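Local coordinates for beta-lactamase-like protein (Koribacter versatilis, PDB 6B9V) that acts as a diphosphatase of the PhnP family, a metal-dependent hydrolase with a metallo-beta-lactamase fold that cleaves reactive FAD photoproducts, at residues Ile195-Ala200 / His226-His231; Thr177-Ile182 / Asp213-Ile218; Ile71-Tyr76 / Ile146-Ala151; His139-Glu144 / Tyr166-Gly171. One frame throughout, in Å; residues are numbered along the deposited sequence.

Contact 1. Residues Ile195-Ala200 / His226-His231. With MN (manganese (II) ion), chain C.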
loop_
_atom_site.group_PDB
_atom_site.type_symbol
_atom_site.label_atom_id
_atom_site.label_comp_id
_atom_site.label_asym_id
_atom_site.label_seq_id
_atom_site.Cartn_x
_atom_site.Cartn_y
_atom_site.Cartn_z
ATOM N N ILE A 195 26.798 -9.837 8.029
ATOM C CA ILE A 195 25.410 -9.997 7.605
ATOM C C ILE A 195 25.280 -9.747 6.107
ATOM O O ILE A 195 25.712 -8.702 5.601
ATOM C CB ILE A 195 24.467 -9.026 8.346
ATOM C CG1 ILE A 195 24.444 -9.327 9.843
ATOM C CG2 ILE A 195 23.050 -9.116 7.788
ATOM C CD1 ILE A 195 23.608 -8.352 10.610
ATOM N N LEU A 196 24.661 -10.690 5.403
ATOM C CA LEU A 196 24.395 -10.517 3.972
ATOM C C LEU A 196 22.952 -10.889 3.616
ATOM O O LEU A 196 22.475 -11.964 3.985
ATOM C CB LEU A 196 25.365 -11.365 3.150
ATOM C CG LEU A 196 25.119 -11.441 1.639
ATOM C CD1 LEU A 196 25.284 -10.072 0.991
ATOM C CD2 LEU A 196 26.070 -12.463 1.011
ATOM N N PHE A 197 22.252 -10.000 2.917
ATOM C CA PHE A 197 20.936 -10.347 2.375
ATOM C C PHE A 197 21.052 -10.608 0.878
ATOM O O PHE A 197 21.680 -9.834 0.168
ATOM C CB PHE A 197 19.908 -9.239 2.635
ATOM C CG PHE A 197 19.298 -9.292 4.020
ATOM C CD1 PHE A 197 20.056 -8.970 5.132
ATOM C CD2 PHE A 197 17.965 -9.653 4.199
ATOM C CE1 PHE A 197 19.510 -9.029 6.411
ATOM C CE2 PHE A 197 17.405 -9.720 5.476
ATOM C CZ PHE A 197 18.178 -9.407 6.583
ATOM N N LEU A 198 20.464 -11.711 0.421
ATOM C CA LEU A 198 20.363 -12.031 -1.001
ATOM C C LEU A 198 18.924 -12.331 -1.385
ATOM O O LEU A 198 18.171 -12.884 -0.600
ATOM C CB LEU A 198 21.220 -13.253 -1.373
ATOM C CG LEU A 198 22.721 -13.169 -1.096
ATOM C CD1 LEU A 198 23.383 -14.528 -1.426
ATOM C CD2 LEU A 198 23.356 -12.052 -1.910
ATOM N N ASP A 199 18.586 -11.989 -2.620
ATOM C CA ASP A 199 17.352 -12.421 -3.288
ATOM C C ASP A 199 17.253 -13.955 -3.335
ATOM O O ASP A 199 18.214 -14.619 -3.730
ATOM C CB ASP A 199 17.371 -11.827 -4.714
ATOM C CG ASP A 199 16.129 -12.146 -5.527
ATOM O OD1 ASP A 199 15.959 -13.304 -5.954
ATOM O OD2 ASP A 199 15.345 -11.211 -5.778
ATOM N N ALA A 200 16.123 -14.529 -2.913
ATOM C CA ALA A 200 15.821 -15.929 -3.267
ATOM C C ALA A 200 14.310 -16.075 -3.431
ATOM O O ALA A 200 13.556 -16.146 -2.449
ATOM C CB ALA A 200 16.375 -16.922 -2.213
ATOM N N HIS A 226 26.531 -14.650 8.634
ATOM C CA HIS A 226 25.136 -15.061 8.488
ATOM C C HIS A 226 24.555 -14.503 7.200
ATOM O O HIS A 226 24.664 -13.297 6.923
ATOM C CB HIS A 226 24.299 -14.596 9.684
ATOM C CG HIS A 226 24.697 -15.248 10.971
ATOM N ND1 HIS A 226 25.521 -14.636 11.891
ATOM C CD2 HIS A 226 24.420 -16.476 11.471
ATOM C CE1 HIS A 226 25.722 -15.453 12.910
ATOM N NE2 HIS A 226 25.067 -16.576 12.680
ATOM N N THR A 227 23.930 -15.378 6.419
ATOM C CA THR A 227 23.307 -14.956 5.174
ATOM C C THR A 227 21.788 -15.147 5.307
ATOM O O THR A 227 21.323 -16.180 5.792
ATOM C CB THR A 227 23.841 -15.761 3.956
ATOM O OG1 THR A 227 25.270 -15.628 3.858
ATOM C CG2 THR A 227 23.201 -15.268 2.665
ATOM N N TYR A 228 21.030 -14.143 4.887
ATOM C CA TYR A 228 19.576 -14.199 4.924
ATOM C C TYR A 228 19.019 -14.015 3.528
ATOM O O TYR A 228 19.500 -13.172 2.772
ATOM C CB TYR A 228 19.015 -13.108 5.848
ATOM C CG TYR A 228 19.444 -13.314 7.268
ATOM C CD1 TYR A 228 20.617 -12.750 7.745
ATOM C CD2 TYR A 228 18.708 -14.118 8.113
ATOM C CE1 TYR A 228 21.026 -12.961 9.036
ATOM C CE2 TYR A 228 19.112 -14.333 9.419
ATOM C CZ TYR A 228 20.267 -13.743 9.869
ATOM O OH TYR A 228 20.687 -13.953 11.156
ATOM N N PHE A 229 17.990 -14.781 3.187
ATOM C CA PHE A 229 17.356 -14.620 1.888
ATOM C C PHE A 229 16.086 -13.782 2.011
ATOM O O PHE A 229 15.359 -13.860 3.015
ATOM C CB PHE A 229 17.016 -15.969 1.259
ATOM C CG PHE A 229 18.223 -16.811 0.896
ATOM C CD1 PHE A 229 19.466 -16.231 0.672
ATOM C CD2 PHE A 229 18.102 -18.185 0.780
ATOM C CE1 PHE A 229 20.577 -17.021 0.324
ATOM C CE2 PHE A 229 19.205 -18.984 0.435
ATOM C CZ PHE A 229 20.436 -18.399 0.207
ATOM N N THR A 230 15.795 -13.013 0.972
ATOM C CA THR A 230 14.596 -12.158 1.008
ATOM C C THR A 230 13.951 -12.143 -0.380
ATOM O O THR A 230 14.419 -12.845 -1.287
ATOM C CB THR A 230 14.960 -10.735 1.493
ATOM O OG1 THR A 230 13.770 -9.957 1.701
ATOM C CG2 THR A 230 15.875 -10.028 0.476
ATOM N N HIS A 231 12.879 -11.365 -0.541
ATOM C CA HIS A 231 12.069 -11.317 -1.773
ATOM C C HIS A 231 11.415 -12.683 -2.046
ATOM O O HIS A 231 11.226 -13.091 -3.184
ATOM C CB HIS A 231 12.903 -10.871 -2.977
ATOM C CG HIS A 231 12.118 -10.089 -3.987
ATOM N ND1 HIS A 231 11.143 -10.661 -4.772
ATOM C CD2 HIS A 231 12.155 -8.778 -4.324
ATOM C CE1 HIS A 231 10.617 -9.736 -5.561
ATOM N NE2 HIS A 231 11.199 -8.583 -5.294
HETATM MN MN MN C . 11.075 -6.626 -6.230
#
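With chi1 -82° in Phe197 and -64° in Tyr228, each CG stands beside its own backbone N, anti to the carbonyl carbon, while the parallel pairing of the two residues puts both aromatic side chains on the same face of the sheet. Tyr228 CB lies over the centre of the Phe197 ring, 3.8 Å from its CE2, a CH-pi contact. The rings themselves, 27° from parallel, are slid apart and barely overlap. On the face shared by Leu198 and Phe229, Leu198 CB lies 4.0 Å from Phe229 CD1, and beyond the strand Ala200 CB packs 3.6 Å from Phe229 CG; helix 212-222 covers this side.

These are neighbouring parallel strands of a right-handed beta-alpha-beta unit, the crossover being helix 212-222, in the alpha-beta-beta-alpha metallo-beta-lactamase fold. The backbone ladder runs from Leu196 N to His226 O (3.0 Å), through Tyr228 N to Leu196 O (2.8 Å), to Ala200 N bound to Thr230 O. Past the strand end, His231 NE2 binds manganese at 2.2 Å alongside Asp178, Asp82 and His83. Asp199 OD2 comes 3.7 Å from His231 CB, its carboxylate held by His209 ND1 and Ser210 N.

Contact 2. Residues Thr177-Ile182 / Asp213-Ile218. With MN (manganese (II) ion), chain D; MN (manganese (II) ion), chain C.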
loop_
_atom_site.group_PDB
_atom_site.type_symbol
_atom_site.label_atom_id
_atom_site.label_comp_id
_atom_site.label_asym_id
_atom_site.label_seq_id
_atom_site.Cartn_x
_atom_site.Cartn_y
_atom_site.Cartn_z
ATOM N N THR A 177 18.873 -7.173 -3.232
ATOM C CA THR A 177 17.613 -7.808 -3.614
ATOM C C THR A 177 17.402 -7.667 -5.116
ATOM O O THR A 177 18.102 -6.880 -5.764
ATOM C CB THR A 177 16.423 -7.200 -2.837
ATOM O OG1 THR A 177 15.227 -7.920 -3.162
ATOM C CG2 THR A 177 16.251 -5.710 -3.169
ATOM N N ASP A 178 16.454 -8.436 -5.667
ATOM C CA ASP A 178 16.070 -8.313 -7.076
ATOM C C ASP A 178 17.261 -8.443 -8.027
ATOM O O ASP A 178 17.540 -7.543 -8.827
ATOM C CB ASP A 178 15.359 -6.978 -7.337
ATOM C CG ASP A 178 13.989 -6.887 -6.649
ATOM O OD1 ASP A 178 12.952 -6.865 -7.350
ATOM O OD2 ASP A 178 13.968 -6.841 -5.416
ATOM N N PHE A 179 17.985 -9.547 -7.939
ATOM C CA PHE A 179 19.020 -9.789 -8.937
ATOM C C PHE A 179 18.874 -11.183 -9.485
ATOM O O PHE A 179 18.407 -12.096 -8.777
ATOM C CB PHE A 179 20.437 -9.605 -8.364
ATOM C CG PHE A 179 20.809 -10.623 -7.319
ATOM C CD1 PHE A 179 21.333 -11.861 -7.681
ATOM C CD2 PHE A 179 20.648 -10.337 -5.970
ATOM C CE1 PHE A 179 21.664 -12.807 -6.713
ATOM C CE2 PHE A 179 20.990 -11.269 -4.993
ATOM C CZ PHE A 179 21.482 -12.514 -5.366
ATOM N N SER A 180 19.283 -11.325 -10.738
ATOM C CA SER A 180 19.452 -12.633 -11.357
ATOM C C SER A 180 20.935 -12.979 -11.399
ATOM O O SER A 180 21.298 -14.148 -11.472
ATOM C CB SER A 180 18.834 -12.663 -12.756
ATOM O OG SER A 180 19.238 -11.560 -13.554
ATOM N N SER A 181 21.800 -11.973 -11.352
ATOM C CA SER A 181 23.242 -12.255 -11.277
ATOM C C SER A 181 24.018 -11.090 -10.667
ATOM O O SER A 181 23.528 -9.949 -10.602
ATOM C CB SER A 181 23.814 -12.603 -12.659
ATOM O OG SER A 181 23.773 -11.501 -13.552
ATOM N N ILE A 182 25.216 -11.404 -10.189
ATOM C CA ILE A 182 26.089 -10.428 -9.567
ATOM C C ILE A 182 27.429 -10.445 -10.281
ATOM O O ILE A 182 28.116 -11.479 -10.308
ATOM C CB ILE A 182 26.287 -10.715 -8.067
ATOM C CG1 ILE A 182 24.936 -10.793 -7.345
ATOM C CG2 ILE A 182 27.161 -9.639 -7.431
ATOM C CD1 ILE A 182 25.038 -11.284 -5.907
ATOM N N ASP A 213 18.697 -22.382 -4.818
ATOM C CA ASP A 213 19.949 -23.108 -5.017
ATOM C C ASP A 213 21.054 -22.155 -5.464
ATOM O O ASP A 213 22.204 -22.231 -5.001
ATOM C CB ASP A 213 19.760 -24.238 -6.039
ATOM C CG ASP A 213 20.995 -25.102 -6.189
ATOM O OD1 ASP A 213 21.200 -25.993 -5.337
ATOM O OD2 ASP A 213 21.756 -24.893 -7.160
ATOM N N ASN A 214 20.699 -21.246 -6.365
ATOM C CA ASN A 214 21.675 -20.291 -6.876
ATOM C C ASN A 214 22.195 -19.371 -5.782
ATOM O O ASN A 214 23.396 -19.076 -5.698
ATOM C CB ASN A 214 21.075 -19.456 -8.007
ATOM C CG ASN A 214 22.126 -18.632 -8.728
ATOM O OD1 ASN A 214 23.092 -19.180 -9.249
ATOM N ND2 ASN A 214 21.953 -17.314 -8.748
ATOM N N SER A 215 21.283 -18.934 -4.923
ATOM C CA SER A 215 21.641 -17.996 -3.872
ATOM C C SER A 215 22.402 -18.697 -2.762
ATOM O O SER A 215 23.251 -18.092 -2.119
ATOM C CB SER A 215 20.390 -17.297 -3.346
ATOM O OG SER A 215 19.965 -16.355 -4.324
ATOM N N VAL A 216 22.129 -19.981 -2.557
ATOM C CA VAL A 216 22.994 -20.775 -1.682
ATOM C C VAL A 216 24.430 -20.863 -2.244
ATOM O O VAL A 216 25.405 -20.722 -1.490
ATOM C CB VAL A 216 22.427 -22.189 -1.455
ATOM C CG1 VAL A 216 23.488 -23.103 -0.857
ATOM C CG2 VAL A 216 21.184 -22.129 -0.541
ATOM N N SER A 217 24.576 -21.091 -3.553
ATOM C CA SER A 217 25.920 -21.110 -4.157
ATOM C C SER A 217 26.685 -19.791 -3.996
ATOM O O SER A 217 27.894 -19.774 -3.663
ATOM C CB SER A 217 25.838 -21.451 -5.641
ATOM O OG SER A 217 25.556 -22.819 -5.797
ATOM N N ILE A 218 25.979 -18.694 -4.260
ATOM C CA ILE A 218 26.542 -17.363 -4.047
ATOM C C ILE A 218 26.935 -17.180 -2.580
ATOM O O ILE A 218 28.042 -16.711 -2.271
ATOM C CB ILE A 218 25.535 -16.267 -4.486
ATOM C CG1 ILE A 218 25.368 -16.304 -6.012
ATOM C CG2 ILE A 218 25.970 -14.879 -3.995
ATOM C CD1 ILE A 218 24.165 -15.495 -6.537
HETATM MN MN MN D . 12.386 -5.549 -9.283
HETATM MN MN MN C . 11.075 -6.626 -6.230
HETATM O O HOH W 1 23.669 -15.754 -10.668
#
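Phe179 and Ile218 make the main apolar contact, reaching toward each other tip to tip: Ile218 CD1 meets the ring near its plane, at the edge, 3.7 Å from Phe179 CE1. Ile182 adds a second touch from the same loop, its CD1 lying 4.2 Å from Ile218 CG2. That same CD1 rests over one face of the Phe179 ring, toward the rim, so the aromatic group is packed by one isoleucine on a face and another at its edge. Val158 and Leu198 also border the ring, which places it between the sheet and helix 212-222.

The polar link across the contact is indirect. A water donates to Ser180 O at 3.0 Å and accepts from Asn214 ND2 at 3.0 Å, bridging loop and helix; Asn214 ND2 also bonds Ser210 OG. On the helix, Ser215 OG bonds Asp199 O. The loop backbone in turn pairs with Ile159 of strand 151-160 through a classic beta bulge at Ser180 and Ser181.

Metal binding belongs to the loop alone. Asp178 OD1 bridges the two manganese ions, at 2.2 Å from one and 2.4 Å from the other, as in many dinuclear hydrolases of this fold. The shared anionic oxygen probably eases the repulsion between the two cations. Immediately after this metal ligand the chain turns to the helix, Phe179 packing on it through apolar contacts and Ser180 reaching it through water, so the bridging carboxylate and the helix contact are only one residue apart.

Contact 3. Residues Ile71-Tyr76 / Ile146-Ala151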
loop_
_atom_site.group_PDB
_atom_site.type_symbol
_atom_site.label_atom_id
_atom_site.label_comp_id
_atom_site.label_asym_id
_atom_site.label_seq_id
_atom_site.Cartn_x
_atom_site.Cartn_y
_atom_site.Cartn_z
ATOM N N ILE A 71 12.234 9.641 9.589
ATOM C CA ILE A 71 13.139 9.015 8.631
ATOM C C ILE A 71 14.230 10.002 8.253
ATOM O O ILE A 71 13.935 11.102 7.798
ATOM C CB ILE A 71 12.413 8.567 7.354
ATOM C CG1 ILE A 71 11.309 7.555 7.675
ATOM C CG2 ILE A 71 13.426 7.987 6.354
ATOM C CD1 ILE A 71 10.334 7.349 6.515
ATOM N N ASP A 72 15.493 9.623 8.434
ATOM C CA ASP A 72 16.566 10.564 8.139
ATOM C C ASP A 72 17.023 10.534 6.689
ATOM O O ASP A 72 17.500 11.538 6.164
ATOM C CB ASP A 72 17.735 10.318 9.089
ATOM C CG ASP A 72 17.341 10.576 10.539
ATOM O OD1 ASP A 72 17.304 11.764 10.940
ATOM O OD2 ASP A 72 17.016 9.601 11.256
ATOM N N ALA A 73 16.893 9.385 6.048
ATOM C CA ALA A 73 17.222 9.276 4.643
ATOM C C ALA A 73 16.533 8.047 4.069
ATOM O O ALA A 73 16.292 7.067 4.781
ATOM C CB ALA A 73 18.751 9.198 4.445
ATOM N N ILE A 74 16.192 8.118 2.785
ATOM C CA ILE A 74 15.651 6.975 2.063
ATOM C C ILE A 74 16.563 6.649 0.888
ATOM O O ILE A 74 16.963 7.536 0.127
ATOM C CB ILE A 74 14.217 7.246 1.555
ATOM C CG1 ILE A 74 13.302 7.575 2.742
ATOM C CG2 ILE A 74 13.696 6.047 0.728
ATOM C CD1 ILE A 74 11.913 8.016 2.370
ATOM N N VAL A 75 16.899 5.375 0.752
ATOM C CA VAL A 75 17.791 4.918 -0.310
ATOM C C VAL A 75 17.060 3.886 -1.174
ATOM O O VAL A 75 16.462 2.959 -0.632
ATOM C CB VAL A 75 19.077 4.297 0.278
ATOM C CG1 VAL A 75 19.992 3.807 -0.841
ATOM C CG2 VAL A 75 19.817 5.321 1.127
ATOM N N TYR A 76 17.104 4.041 -2.498
ATOM C CA TYR A 76 16.414 3.111 -3.394
ATOM C C TYR A 76 17.329 2.114 -4.106
ATOM O O TYR A 76 18.389 2.491 -4.619
ATOM C CB TYR A 76 15.620 3.889 -4.452
ATOM C CG TYR A 76 14.372 4.518 -3.865
ATOM C CD1 TYR A 76 14.392 5.822 -3.385
ATOM C CD2 TYR A 76 13.192 3.799 -3.769
ATOM C CE1 TYR A 76 13.251 6.405 -2.829
ATOM C CE2 TYR A 76 12.054 4.360 -3.212
ATOM C CZ TYR A 76 12.086 5.676 -2.756
ATOM O OH TYR A 76 10.955 6.251 -2.196
ATOM N N ILE A 146 27.628 6.734 -0.727
ATOM C CA ILE A 146 26.664 7.672 -0.184
ATOM C C ILE A 146 27.022 7.981 1.257
ATOM O O ILE A 146 26.961 7.097 2.109
ATOM C CB ILE A 146 25.226 7.105 -0.224
ATOM C CG1 ILE A 146 24.897 6.535 -1.605
ATOM C CG2 ILE A 146 24.221 8.166 0.192
ATOM C CD1 ILE A 146 25.115 7.520 -2.738
ATOM N N GLU A 147 27.381 9.232 1.527
ATOM C CA GLU A 147 27.727 9.655 2.876
ATOM C C GLU A 147 26.475 10.011 3.671
ATOM O O GLU A 147 25.843 11.034 3.419
ATOM C CB GLU A 147 28.682 10.849 2.819
ATOM C CG GLU A 147 29.891 10.623 1.923
ATOM C CD GLU A 147 30.968 9.780 2.585
ATOM O OE1 GLU A 147 30.845 9.506 3.799
ATOM O OE2 GLU A 147 31.941 9.398 1.894
ATOM N N LEU A 148 26.102 9.146 4.610
ATOM C CA LEU A 148 24.907 9.359 5.409
ATOM C C LEU A 148 25.222 9.424 6.896
ATOM O O LEU A 148 25.465 8.399 7.543
ATOM C CB LEU A 148 23.886 8.251 5.147
ATOM C CG LEU A 148 23.301 8.180 3.736
ATOM C CD1 LEU A 148 22.271 7.040 3.612
ATOM C CD2 LEU A 148 22.682 9.513 3.350
ATOM N N PHE A 149 25.223 10.641 7.423
ATOM C CA PHE A 149 25.398 10.879 8.850
ATOM C C PHE A 149 26.622 10.175 9.429
ATOM O O PHE A 149 26.561 9.597 10.506
ATOM C CB PHE A 149 24.128 10.457 9.585
ATOM C CG PHE A 149 22.881 10.894 8.888
ATOM C CD1 PHE A 149 22.479 12.219 8.928
ATOM C CD2 PHE A 149 22.126 9.990 8.159
ATOM C CE1 PHE A 149 21.339 12.628 8.268
ATOM C CE2 PHE A 149 20.988 10.394 7.501
ATOM C CZ PHE A 149 20.597 11.720 7.554
ATOM N N GLY A 150 27.733 10.227 8.702
ATOM C CA GLY A 150 28.970 9.627 9.166
ATOM C C GLY A 150 29.237 8.239 8.599
ATOM O O GLY A 150 30.365 7.765 8.623
ATOM N N ALA A 151 28.208 7.576 8.088
ATOM C CA ALA A 151 28.391 6.220 7.579
ATOM C C ALA A 151 28.491 6.225 6.058
ATOM O O ALA A 151 27.966 7.120 5.406
ATOM C CB ALA A 151 27.263 5.327 8.032
#
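Asp72 meets Phe149 just before strand 73-75 begins. The rim of the phenyl ring comes up against this residue: CZ lies 3.5 Å from Asp72 CB, and Asp72 O sits in the ring plane at the edge, 3.4 Å from the same CZ. Such an approach places the carbonyl oxygen by the weakly positive ring hydrogens. The carboxylate has its own partner, OD2 accepting from Leu50 N in the adjoining strand.

At Ala73 the methyl group touches two side chains. Phe149 CE2 is 4.0 Å from Ala73 CB, again near the ring plane, and Leu148 CD2 is 4.1 Å away. Ile74 points away from this contact, and its side chain packs on Val104 and Leu106 of strand 104-108. Val75 faces Leu148 once more: with Val75 CG2 anti to the carbonyl carbon, this methyl reaches Leu148 CD1 at 3.9 Å. The branched end of Leu148 thus spans two residues of the strand, CD2 on Ala73 and CD1 on Val75, while Val51 and Tyr107 border it too.

A type I' turn from Leu148 to Ala151, closed by reciprocal backbone bonds between those two residues, holds Phe149, whose side chain is directed toward segment 71-76. Hairpin and strand belong to different sheets, and no hydrogen bond joins them; Ala73 and Val75, alternate residues of the strand, pack on Leu148, with Phe149 against the strand's start, as in the beta sandwich at the core of the metallo-beta-lactamase fold.

Contact 4. Residues His139-Glu144 / Tyr166-Gly171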
loop_
_atom_site.group_PDB
_atom_site.type_symbol
_atom_site.label_atom_id
_atom_site.label_comp_id
_atom_site.label_asym_id
_atom_site.label_seq_id
_atom_site.Cartn_x
_atom_site.Cartn_y
_atom_site.Cartn_z
ATOM N N HIS A 139 18.405 13.114 -4.508
ATOM C CA HIS A 139 19.853 13.077 -4.629
ATOM C C HIS A 139 20.268 11.900 -5.528
ATOM O O HIS A 139 19.798 10.756 -5.356
ATOM C CB HIS A 139 20.517 12.945 -3.252
ATOM C CG HIS A 139 20.211 14.069 -2.309
ATOM N ND1 HIS A 139 21.088 15.107 -2.079
ATOM C CD2 HIS A 139 19.133 14.308 -1.524
ATOM C CE1 HIS A 139 20.560 15.941 -1.198
ATOM N NE2 HIS A 139 19.373 15.481 -0.848
ATOM N N ARG A 140 21.155 12.181 -6.476
ATOM C CA ARG A 140 21.574 11.179 -7.454
ATOM C C ARG A 140 22.651 10.231 -6.924
ATOM O O ARG A 140 23.676 10.659 -6.399
ATOM C CB ARG A 140 22.079 11.862 -8.725
ATOM C CG ARG A 140 22.654 10.910 -9.775
ATOM C CD ARG A 140 21.556 10.155 -10.512
ATOM N NE ARG A 140 20.562 11.063 -11.079
ATOM C CZ ARG A 140 20.639 11.595 -12.294
ATOM N NH1 ARG A 140 21.667 11.316 -13.082
ATOM N NH2 ARG A 140 19.688 12.410 -12.722
ATOM N N VAL A 141 22.411 8.935 -7.084
ATOM C CA VAL A 141 23.382 7.913 -6.731
ATOM C C VAL A 141 24.095 7.390 -7.979
ATOM O O VAL A 141 23.452 6.936 -8.924
ATOM C CB VAL A 141 22.724 6.712 -6.019
ATOM C CG1 VAL A 141 23.775 5.683 -5.623
ATOM C CG2 VAL A 141 21.929 7.164 -4.793
ATOM N N HIS A 142 25.422 7.456 -7.984
ATOM C CA HIS A 142 26.188 6.697 -8.953
ATOM C C HIS A 142 27.005 5.671 -8.189
ATOM O O HIS A 142 26.567 5.179 -7.152
ATOM C CB HIS A 142 27.080 7.597 -9.808
ATOM C CG HIS A 142 27.338 7.050 -11.178
ATOM N ND1 HIS A 142 28.586 6.620 -11.590
ATOM C CD2 HIS A 142 26.509 6.842 -12.229
ATOM C CE1 HIS A 142 28.512 6.185 -12.832
ATOM N NE2 HIS A 142 27.261 6.309 -13.246
ATOM N N HIS A 143 28.193 5.351 -8.676
ATOM C CA HIS A 143 28.958 4.271 -8.073
ATOM C C HIS A 143 29.723 4.709 -6.822
ATOM O O HIS A 143 30.152 3.873 -6.027
ATOM C CB HIS A 143 29.909 3.666 -9.107
ATOM C CG HIS A 143 29.233 2.734 -10.067
ATOM N ND1 HIS A 143 28.014 3.016 -10.645
ATOM C CD2 HIS A 143 29.600 1.520 -10.541
ATOM C CE1 HIS A 143 27.663 2.020 -11.440
ATOM N NE2 HIS A 143 28.609 1.100 -11.395
ATOM N N GLU A 144 29.875 6.012 -6.635
ATOM C CA GLU A 144 30.543 6.525 -5.441
ATOM C C GLU A 144 29.701 6.274 -4.189
ATOM O O GLU A 144 28.478 6.166 -4.270
ATOM C CB GLU A 144 30.835 8.019 -5.594
ATOM C CG GLU A 144 31.553 8.386 -6.886
ATOM C CD GLU A 144 33.046 8.530 -6.686
ATOM O OE1 GLU A 144 33.530 8.160 -5.594
ATOM O OE2 GLU A 144 33.734 9.008 -7.613
ATOM N N TYR A 166 21.011 -1.371 -7.999
ATOM C CA TYR A 166 21.941 -1.365 -6.862
ATOM C C TYR A 166 21.494 -2.198 -5.673
ATOM O O TYR A 166 20.319 -2.195 -5.288
ATOM C CB TYR A 166 22.174 0.067 -6.347
ATOM C CG TYR A 166 23.077 0.919 -7.213
ATOM C CD1 TYR A 166 24.159 0.366 -7.888
ATOM C CD2 TYR A 166 22.842 2.280 -7.354
ATOM C CE1 TYR A 166 24.987 1.152 -8.685
ATOM C CE2 TYR A 166 23.661 3.073 -8.147
ATOM C CZ TYR A 166 24.731 2.503 -8.808
ATOM O OH TYR A 166 25.541 3.295 -9.595
ATOM N N GLY A 167 22.457 -2.874 -5.060
ATOM C CA GLY A 167 22.333 -3.295 -3.678
ATOM C C GLY A 167 23.253 -2.361 -2.911
ATOM O O GLY A 167 23.855 -1.482 -3.515
ATOM N N TYR A 168 23.368 -2.521 -1.596
ATOM C CA TYR A 168 24.247 -1.629 -0.837
ATOM C C TYR A 168 25.025 -2.345 0.236
ATOM O O TYR A 168 24.501 -3.226 0.889
ATOM C CB TYR A 168 23.435 -0.492 -0.194
ATOM C CG TYR A 168 22.757 0.377 -1.220
ATOM C CD1 TYR A 168 21.460 0.108 -1.644
ATOM C CD2 TYR A 168 23.432 1.449 -1.795
ATOM C CE1 TYR A 168 20.843 0.904 -2.612
ATOM C CE2 TYR A 168 22.834 2.241 -2.750
ATOM C CZ TYR A 168 21.543 1.969 -3.156
ATOM O OH TYR A 168 20.974 2.768 -4.111
ATOM N N ARG A 169 26.280 -1.942 0.421
ATOM C CA ARG A 169 27.051 -2.439 1.540
ATOM C C ARG A 169 27.243 -1.293 2.520
ATOM O O ARG A 169 27.558 -0.175 2.131
ATOM C CB ARG A 169 28.415 -2.988 1.104
ATOM C CG ARG A 169 29.275 -3.417 2.283
ATOM C CD ARG A 169 30.587 -4.047 1.857
ATOM N NE ARG A 169 31.352 -4.487 3.027
ATOM C CZ ARG A 169 32.163 -5.547 3.048
ATOM N NH1 ARG A 169 32.318 -6.294 1.961
ATOM N NH2 ARG A 169 32.818 -5.866 4.163
ATOM N N PHE A 170 27.060 -1.577 3.798
ATOM C CA PHE A 170 27.222 -0.564 4.823
ATOM C C PHE A 170 27.859 -1.234 6.037
ATOM O O PHE A 170 27.260 -2.115 6.661
ATOM C CB PHE A 170 25.874 0.103 5.156
ATOM C CG PHE A 170 24.684 -0.834 5.090
ATOM C CD1 PHE A 170 24.085 -1.139 3.876
ATOM C CD2 PHE A 170 24.135 -1.369 6.250
ATOM C CE1 PHE A 170 22.995 -1.999 3.807
ATOM C CE2 PHE A 170 23.034 -2.221 6.187
ATOM C CZ PHE A 170 22.467 -2.535 4.964
ATOM N N GLY A 171 29.098 -0.842 6.332
ATOM C CA GLY A 171 29.862 -1.472 7.400
ATOM C C GLY A 171 29.979 -2.970 7.156
ATOM O O GLY A 171 30.328 -3.401 6.055
#
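The Tyr166 ring presents its edge to the face of His143 in an offset edge-to-face pair, with centroids 5.5 Å apart and planes at 76°. In the plane of the tyrosine ring, at the edge, lie Val141 O and His143 ND1, the latter 2.7 Å from Tyr166 OH. The side chain of His143 crosses that of Tyr166 at about a right angle.

Apolar packing takes over on the other part of the ring. Val141 and Tyr166 slide past each other in opposite directions, bringing Val141 CG1 to 3.6 Å from Tyr166 CE2. The same methyl stands 4.3 Å from Tyr168 OH, a hydroxyl that bonds Tyr76 O. Pro155 and Pro157 of strand 151-160 also touch Tyr166, and its backbone bonds to Thr77.

Val141 and His143 lie at the C-terminal side of strand 136-140, an outermost strand of one sheet, whereas Tyr166 and Tyr168 stand on strand 163-170 of the other. Joining them across the interface is packing of the kind found in the beta sandwich of metallo-beta-lactamase-like proteins.

From the N terminus, strand 73-75 opens contact 3, which is closed by hairpin 146-151 after a long excursion through helices and strand 104-108. Contact 4 opens at 139-144, before that closure, and closes at 166-171, so contacts 3 and 4 cross; both tie the first sheet to the second, and they touch where Ile146 packs on Val141. The chain then enters the metal loop 177-182 of contact 2. Segment 195-200 opens contact 1 before 213-218, in helix 212-222, closes contact 2, and 226-231 closes contact 1, giving a second crossing. Contacts 1 and 2 join the second sheet, its covering helix and the manganese centre.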